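Local atomic coordinates of 4-oxalocrotonate decarboxylase NahK (Pseudomonas putida, PDB entry 5D2K), a protein that catalyses the metal-assisted decarboxylation of (3E)-2-oxohex-3-enedioate to 2-oxopent-4-enoate and carbon dioxide in naphthalene degradation. Residues V201-G206 with I242-V246; V248-I254 with S265-I269. The protein carries 1 engineered substitution. All coordinates share one frame; numbering follows the deposited sequence.

Contact 1: V201-G206 with I242-V246; sequences VELGAG and ITAAV
Strand 199-205, an outermost strand of the five-stranded sheet in this chain, meets the loop 242-246 through E202 and G204, which face T243 and I242. The end-to-end directions of the touching parts are 159° apart, so the two run nearly antiparallel, yet direct hydrogen bonds between them are absent. Near its start the strand carries a classic beta bulge, in which V201 and E202 both face M194.

E202 reaches the loop with its whole side chain. Its CB rests 3.6 Å from OG1 of T243, and its CG lies equally close to CG2 of V246, crossing that valine at a slant. A bend at chi2 (-69°) then carries the carboxylate toward A244 and A245, where each oxygen takes a proton from a different water. The first water, 3.2 Å from OE1 of E202, also accepts the N-H of A244; the second, 2.9 Å from OE2 of E202, also donates to the carbonyl oxygen of A245.

Farther along, methyl groups press against the strand backbone. CG2 of T243 comes within 3.3 Å of the carbonyl oxygen of L203. I242 sends CG2 to the side opposite its own N, and that methyl reaches 3.2 Å from O of A205. The same I242 CG2 lies 3.7 Å from C of G204, which has no CB; one placed there would run into this methyl and crowd CG2 of T243. I242 also touches V192 on the next strand, while its backbone bonds to A115, between the magnesium ligands E114 and E116.

The junction is therefore mixed in character: apolar carbons meet the backbone at the I242 end, whereas the E202 end holds a carboxylate linked to the loop through water, an arrangement consistent with a charged and hydrated state.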
# COMPACT_ATOMS: atom_id res chain seq x y z
N VAL A 201 16.41 5.98 -11.42
CA VAL A 201 15.73 7.19 -10.96
C VAL A 201 15.58 7.28 -9.43
O VAL A 201 15.46 8.38 -8.89
CB VAL A 201 14.33 7.35 -11.62
CG1 VAL A 201 14.49 7.59 -13.12
CG2 VAL A 201 13.44 6.14 -11.34
N GLU A 202 15.59 6.14 -8.75
CA GLU A 202 15.52 6.11 -7.28
C GLU A 202 16.20 4.86 -6.77
O GLU A 202 16.27 3.85 -7.48
CB GLU A 202 14.06 6.11 -6.77
CG GLU A 202 13.22 7.35 -7.10
CD GLU A 202 13.67 8.61 -6.38
OE1 GLU A 202 14.46 8.52 -5.41
OE2 GLU A 202 13.21 9.70 -6.77
N LEU A 203 16.70 4.90 -5.54
CA LEU A 203 17.20 3.70 -4.90
C LEU A 203 17.10 3.84 -3.38
O LEU A 203 16.91 4.95 -2.85
CB LEU A 203 18.64 3.38 -5.34
CG LEU A 203 19.72 4.46 -5.39
CD1 LEU A 203 20.08 4.97 -4.00
CD2 LEU A 203 20.95 3.87 -6.09
N GLY A 204 17.20 2.72 -2.68
CA GLY A 204 17.11 2.74 -1.23
C GLY A 204 17.34 1.36 -0.65
O GLY A 204 17.59 0.39 -1.37
N ALA A 205 17.26 1.27 0.67
CA ALA A 205 17.39 -0.01 1.34
C ALA A 205 16.17 -0.28 2.20
O ALA A 205 15.45 0.64 2.59
CB ALA A 205 18.66 -0.05 2.18
N GLY A 206 15.94 -1.56 2.48
CA GLY A 206 14.79 -1.97 3.28
C GLY A 206 14.69 -1.25 4.61
O GLY A 206 13.60 -0.97 5.10
N ILE A 242 10.02 2.07 -0.26
CA ILE A 242 11.38 2.22 0.23
C ILE A 242 11.91 3.59 -0.22
O ILE A 242 12.66 4.24 0.51
CB ILE A 242 12.26 1.05 -0.25
CG1 ILE A 242 11.86 -0.21 0.53
CG2 ILE A 242 13.74 1.35 -0.01
CD1 ILE A 242 12.35 -1.53 -0.06
N THR A 243 11.45 4.04 -1.38
CA THR A 243 11.88 5.33 -1.91
C THR A 243 10.70 6.23 -2.21
O THR A 243 9.54 5.81 -2.10
CB THR A 243 12.68 5.18 -3.21
OG1 THR A 243 11.78 4.87 -4.29
CG2 THR A 243 13.72 4.09 -3.10
N ALA A 244 10.99 7.45 -2.65
CA ALA A 244 9.95 8.32 -3.16
C ALA A 244 9.29 7.69 -4.38
O ALA A 244 9.93 6.96 -5.15
CB ALA A 244 10.52 9.69 -3.51
N ALA A 245 8.01 7.96 -4.53
CA ALA A 245 7.23 7.47 -5.66
C ALA A 245 7.54 8.26 -6.94
O ALA A 245 7.88 9.45 -6.88
CB ALA A 245 5.76 7.54 -5.33
N VAL A 246 7.45 7.59 -8.08
CA VAL A 246 7.83 8.16 -9.38
C VAL A 246 6.66 8.09 -10.35
O VAL A 246 6.06 7.04 -10.52
CB VAL A 246 9.03 7.41 -9.95
CG1 VAL A 246 9.30 7.80 -11.40
CG2 VAL A 246 10.28 7.63 -9.07
O HOH W 1 13.69 8.65 -2.26
O HOH W 2 10.55 10.90 -7.11

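Contact 2: V248-I254 with S265-I269; sequences VAPGDNI and SARFI
F268 hangs from the antiparallel hairpin of strands 253-258 and 263-268, and its side chain meets A249, D252, I254 and V248. CB lies 3.5 Å from the carbonyl oxygen of A249. With CG anti to the carbonyl carbon (chi1 -62°), the ring passes edge-on to D252, whose backbone O is 3.6 Å from CD1 of F268 and near the ring plane. On the same edge CE1 of F268 approaches CG1 of I254 at 3.9 Å. V248 lies over one face: its CB stands 4.0 Å from the centroid of the F268 ring and only 5° off the normal, a CH-pi contact. Over that face CG2 of V248 is 3.7 Å from CE2 of F268, and the tip atom CZ meets both V248 methyls.

Two backbone bonds, both to 248-254, fix the main chain of F268 from which the ring projects. F268 N donates to D252 O at 2.9 Å, and F268 O receives G251 N, which belongs to the type II turn A249-D252. Beyond this, I254 and A266 form an antiparallel hydrogen-bonded pair.

Among its neighbours, F268 packs on V103 of strand 101-103 and on I113 of strand 112-121, which V248 and I254 also touch.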
# COMPACT_ATOMS: atom_id res chain seq x y z
N VAL A 248 4.34 7.65 -13.61
CA VAL A 248 4.41 6.82 -14.81
C VAL A 248 3.29 7.22 -15.76
O VAL A 248 2.26 7.77 -15.34
CB VAL A 248 4.30 5.31 -14.49
CG1 VAL A 248 5.60 4.81 -13.86
CG2 VAL A 248 3.09 5.02 -13.61
N ALA A 249 3.50 6.96 -17.04
CA ALA A 249 2.59 7.40 -18.10
C ALA A 249 2.67 6.44 -19.28
O ALA A 249 3.62 5.65 -19.38
CB ALA A 249 2.95 8.83 -18.52
N PRO A 250 1.68 6.49 -20.19
CA PRO A 250 1.72 5.59 -21.34
C PRO A 250 3.05 5.63 -22.08
O PRO A 250 3.59 6.72 -22.32
CB PRO A 250 0.58 6.11 -22.23
CG PRO A 250 -0.40 6.66 -21.25
CD PRO A 250 0.44 7.30 -20.17
N GLY A 251 3.58 4.46 -22.41
CA GLY A 251 4.86 4.36 -23.09
C GLY A 251 6.04 4.07 -22.18
O GLY A 251 7.10 3.64 -22.64
N ASP A 252 5.87 4.30 -20.88
CA ASP A 252 6.97 4.05 -19.93
C ASP A 252 7.21 2.56 -19.68
O ASP A 252 6.28 1.75 -19.69
CB ASP A 252 6.70 4.73 -18.58
CG ASP A 252 6.79 6.24 -18.64
OD1 ASP A 252 7.42 6.78 -19.58
OD2 ASP A 252 6.23 6.89 -17.73
N ASN A 253 8.46 2.21 -19.43
CA ASN A 253 8.78 0.89 -18.91
C ASN A 253 9.57 1.07 -17.63
O ASN A 253 10.32 2.03 -17.48
CB ASN A 253 9.55 0.04 -19.91
CG ASN A 253 10.91 0.61 -20.22
OD1 ASN A 253 11.89 0.30 -19.55
ND2 ASN A 253 10.97 1.45 -21.26
N ILE A 254 9.37 0.17 -16.68
CA ILE A 254 10.13 0.24 -15.44
C ILE A 254 10.74 -1.11 -15.12
O ILE A 254 10.21 -2.17 -15.50
CB ILE A 254 9.24 0.75 -14.27
CG1 ILE A 254 8.10 -0.22 -13.94
CG2 ILE A 254 8.69 2.15 -14.58
CD1 ILE A 254 8.37 -1.10 -12.74
N SER A 265 9.45 -6.01 -13.33
CA SER A 265 9.31 -5.12 -14.49
C SER A 265 7.85 -4.93 -14.86
O SER A 265 7.01 -5.78 -14.55
CB SER A 265 10.07 -5.67 -15.71
OG SER A 265 11.47 -5.76 -15.48
N ALA A 266 7.56 -3.84 -15.56
CA ALA A 266 6.23 -3.59 -16.09
C ALA A 266 6.32 -2.54 -17.17
O ALA A 266 7.29 -1.78 -17.24
CB ALA A 266 5.28 -3.13 -14.99
N ARG A 267 5.32 -2.52 -18.04
CA ARG A 267 5.22 -1.42 -18.98
C ARG A 267 3.83 -0.84 -18.95
O ARG A 267 2.88 -1.48 -18.50
CB ARG A 267 5.60 -1.86 -20.40
CG ARG A 267 4.72 -2.90 -21.04
CD ARG A 267 5.12 -3.02 -22.51
NE ARG A 267 4.33 -4.00 -23.24
CZ ARG A 267 3.33 -3.70 -24.05
NH1 ARG A 267 2.67 -4.66 -24.67
NH2 ARG A 267 2.97 -2.44 -24.24
N PHE A 268 3.73 0.40 -19.40
CA PHE A 268 2.50 1.17 -19.29
C PHE A 268 1.98 1.60 -20.65
O PHE A 268 2.76 1.96 -21.53
CB PHE A 268 2.73 2.38 -18.38
CG PHE A 268 3.11 1.99 -16.98
CD1 PHE A 268 4.43 1.69 -16.65
CD2 PHE A 268 2.13 1.89 -16.00
CE1 PHE A 268 4.76 1.30 -15.35
CE2 PHE A 268 2.46 1.51 -14.71
CZ PHE A 268 3.77 1.21 -14.38
N ILE A 269 0.67 1.55 -20.82
CA ILE A 269 0.04 2.03 -22.05
C ILE A 269 -1.13 2.93 -21.71
O ILE A 269 -1.47 3.09 -20.54
CB ILE A 269 -0.46 0.88 -22.95
CG1 ILE A 269 -1.50 0.04 -22.22
CG2 ILE A 269 0.70 0.02 -23.42
CD1 ILE A 269 -2.16 -0.99 -23.10
OXT ILE A 269 -1.75 3.55 -22.58

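Contact 1 and contact 2 follow one another along the chain, with a single residue between V246 and V248, and their centres are 17 Å apart. Both reach the five-stranded sheet, contact 1 at strand 199-205 and contact 2 at the hairpin 253-258/263-268; strand 191-196 lies between these in the sheet order. Proximity to the active site differs. In contact 1 the side chain of I242 is about 8 Å from the bound 2-oxoadipate and about 5 Å from that of E116, a magnesium ligand. Contact 2 is more remote: the V248 side chain is about 13 Å from both the 2-oxoadipate and the magnesium ion.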